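Local coordinates for 5'-AMP-activated protein kinase subunit beta (Schizosaccharomyces pombe, PDB 2QRD) that serves as the regulatory beta subunit of AMP-activated protein kinase, probably holding the heterotrimer together and steering its location and substrate choice, at residues B[32-37]-B[58-63]. Sequence-based numbering, arbitrary orientation.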
loop_
_atom_site.group_PDB
_atom_site.type_symbol
_atom_site.label_atom_id
_atom_site.label_comp_id
_atom_site.label_asym_id
_atom_site.label_seq_id
_atom_site.Cartn_x
_atom_site.Cartn_y
_atom_site.Cartn_z
ATOM N N PRO B 32 13.888 26.881 -6.964
ATOM C CA PRO B 32 14.015 26.490 -8.375
ATOM C C PRO B 32 12.714 25.923 -8.952
ATOM O O PRO B 32 11.965 25.290 -8.229
ATOM C CB PRO B 32 15.116 25.430 -8.358
ATOM C CG PRO B 32 15.153 24.923 -6.989
ATOM C CD PRO B 32 14.711 26.028 -6.087
ATOM N N PRO B 33 12.446 26.165 -10.254
ATOM C CA PRO B 33 11.206 25.740 -10.920
ATOM C C PRO B 33 10.882 24.263 -10.760
ATOM O O PRO B 33 9.698 23.906 -10.749
ATOM C CB PRO B 33 11.474 26.044 -12.387
ATOM C CG PRO B 33 12.435 27.137 -12.364
ATOM C CD PRO B 33 13.325 26.892 -11.187
ATOM N N HIS B 34 11.912 23.422 -10.636
ATOM C CA HIS B 34 11.730 21.977 -10.583
ATOM C C HIS B 34 11.165 21.419 -9.261
ATOM O O HIS B 34 10.642 20.302 -9.252
ATOM C CB HIS B 34 12.982 21.226 -11.079
ATOM C CG HIS B 34 14.153 21.280 -10.142
ATOM N ND1 HIS B 34 14.971 22.387 -10.024
ATOM C CD2 HIS B 34 14.667 20.347 -9.306
ATOM C CE1 HIS B 34 15.921 22.139 -9.137
ATOM N NE2 HIS B 34 15.757 20.910 -8.683
ATOM N N LEU B 35 11.211 22.208 -8.178
ATOM C CA LEU B 35 10.597 21.824 -6.881
ATOM C C LEU B 35 9.172 22.343 -6.681
ATOM O O LEU B 35 8.635 22.348 -5.565
ATOM C CB LEU B 35 11.473 22.280 -5.701
ATOM C CG LEU B 35 12.775 21.518 -5.414
ATOM C CD1 LEU B 35 13.754 22.412 -4.660
ATOM C CD2 LEU B 35 12.519 20.211 -4.666
ATOM N N GLU B 36 8.570 22.792 -7.767
ATOM C CA GLU B 36 7.219 23.330 -7.747
ATOM C C GLU B 36 6.164 22.279 -8.044
ATOM O O GLU B 36 5.018 22.420 -7.626
ATOM C CB GLU B 36 7.094 24.519 -8.714
ATOM C CG GLU B 36 7.609 25.845 -8.111
ATOM C CD GLU B 36 7.787 26.962 -9.132
ATOM O OE1 GLU B 36 7.077 26.964 -10.174
ATOM O OE2 GLU B 36 8.650 27.849 -8.890
ATOM N N LYS B 37 6.524 21.230 -8.768
ATOM C CA LYS B 37 5.531 20.218 -9.093
ATOM C C LYS B 37 5.923 18.859 -8.533
ATOM O O LYS B 37 7.020 18.373 -8.766
ATOM C CB LYS B 37 5.250 20.152 -10.614
ATOM C CG LYS B 37 6.458 19.702 -11.460
ATOM C CD LYS B 37 6.181 19.797 -12.965
ATOM C CE LYS B 37 7.486 19.828 -13.767
ATOM N NZ LYS B 37 7.232 20.076 -15.225
ATOM N N HIS B 58 14.829 12.723 -12.214
ATOM C CA HIS B 58 15.936 12.066 -11.536
ATOM C C HIS B 58 16.612 12.957 -10.494
ATOM O O HIS B 58 17.163 12.441 -9.516
ATOM C CB HIS B 58 16.969 11.535 -12.538
ATOM C CG HIS B 58 16.371 10.748 -13.674
ATOM N ND1 HIS B 58 15.358 9.820 -13.498
ATOM C CD2 HIS B 58 16.649 10.753 -15.004
ATOM C CE1 HIS B 58 15.033 9.298 -14.668
ATOM N NE2 HIS B 58 15.801 9.845 -15.597
ATOM N N VAL B 59 16.557 14.280 -10.660
ATOM C CA VAL B 59 17.107 15.149 -9.612
ATOM C C VAL B 59 16.235 15.234 -8.343
ATOM O O VAL B 59 16.716 15.721 -7.326
ATOM C CB VAL B 59 17.538 16.585 -10.105
ATOM C CG1 VAL B 59 18.594 16.515 -11.225
ATOM C CG2 VAL B 59 16.331 17.422 -10.507
ATOM N N LEU B 60 14.981 14.772 -8.394
ATOM C CA LEU B 60 14.071 14.879 -7.246
ATOM C C LEU B 60 13.867 13.556 -6.506
ATOM O O LEU B 60 12.939 13.404 -5.691
ATOM C CB LEU B 60 12.719 15.456 -7.672
ATOM C CG LEU B 60 12.695 16.808 -8.401
ATOM C CD1 LEU B 60 11.298 17.113 -8.958
ATOM C CD2 LEU B 60 13.207 17.924 -7.493
ATOM N N LEU B 61 14.734 12.601 -6.803
ATOM C CA LEU B 61 14.834 11.357 -6.066
ATOM C C LEU B 61 15.214 11.566 -4.579
ATOM O O LEU B 61 16.129 12.326 -4.245
ATOM C CB LEU B 61 15.828 10.428 -6.775
ATOM C CG LEU B 61 15.257 9.359 -7.728
ATOM C CD1 LEU B 61 13.910 9.723 -8.332
ATOM C CD2 LEU B 61 16.251 9.028 -8.817
ATOM N N ASN B 62 14.479 10.888 -3.705
ATOM C CA ASN B 62 14.630 10.984 -2.253
ATOM C C ASN B 62 14.688 12.400 -1.675
ATOM O O ASN B 62 15.412 12.681 -0.738
ATOM C CB ASN B 62 15.717 10.023 -1.728
ATOM C CG ASN B 62 15.317 8.519 -1.884
ATOM O OD1 ASN B 62 16.091 7.721 -2.415
ATOM N ND2 ASN B 62 14.102 8.157 -1.455
ATOM N N HIS B 63 13.888 13.283 -2.267
ATOM C CA HIS B 63 13.470 14.533 -1.650
ATOM C C HIS B 63 12.143 14.297 -0.953
ATOM O O HIS B 63 11.219 13.710 -1.513
ATOM C CB HIS B 63 13.300 15.635 -2.708
ATOM C CG HIS B 63 14.594 16.181 -3.223
ATOM N ND1 HIS B 63 15.111 17.386 -2.801
ATOM C CD2 HIS B 63 15.487 15.679 -4.102
ATOM C CE1 HIS B 63 16.269 17.605 -3.398
ATOM N NE2 HIS B 63 16.523 16.579 -4.187
#
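Val59 opens the contact from the 58-63 side, its CG2 methyl lying 3.6 Å from CD2 of the His34 imidazole. A beta-branched residue suits the spot because CG2, placed between the backbone N and the carbonyl carbon, sits close to the main chain, where even a short side chain reaches the ring. The two side chains cross at about a right angle. Asn57 also touches the His34 side chain.

Leu60 comes next and contributes the largest share of the contact, its two methyls doing different work. CD2 sits at the edge of the His34 ring, near its plane, 3.4 Å from the ring atom CD2, and it also meets CD2 of Leu35 at 3.7 Å. CD1 instead approaches the His34 carbonyl O at 3.3 Å. A forked aliphatic tip can reach the ring edge and carbonyl O of His34 and the methyl of Leu35 at once, and Phe15 of the SNF1-like protein kinase ssp2 chain packs on it as well. An alanine here would probably leave Leu35 CD2 and the edge of the His34 ring without their methyl partner and open a gap between the two loops.

His63 closes the segment more loosely. Its imidazole suits the place by giving ND1 to a hydrogen bond with Asp93 of the kinase chain, while CD2 of Leu35, a residue that packs on Tyr83 of that chain, makes a loose, oblique approach to the ring, 4.3 Å from ND1.

The two loops, which flank helix 46-49 in the beta interaction domain, are thus joined by van der Waals contact of methyls with one another, with imidazole and with a carbonyl oxygen. Such chemistry selects shape rather than direction, and the directional polar bond of His63 is spent on the kinase subunit, consistent with a role in heterotrimer assembly.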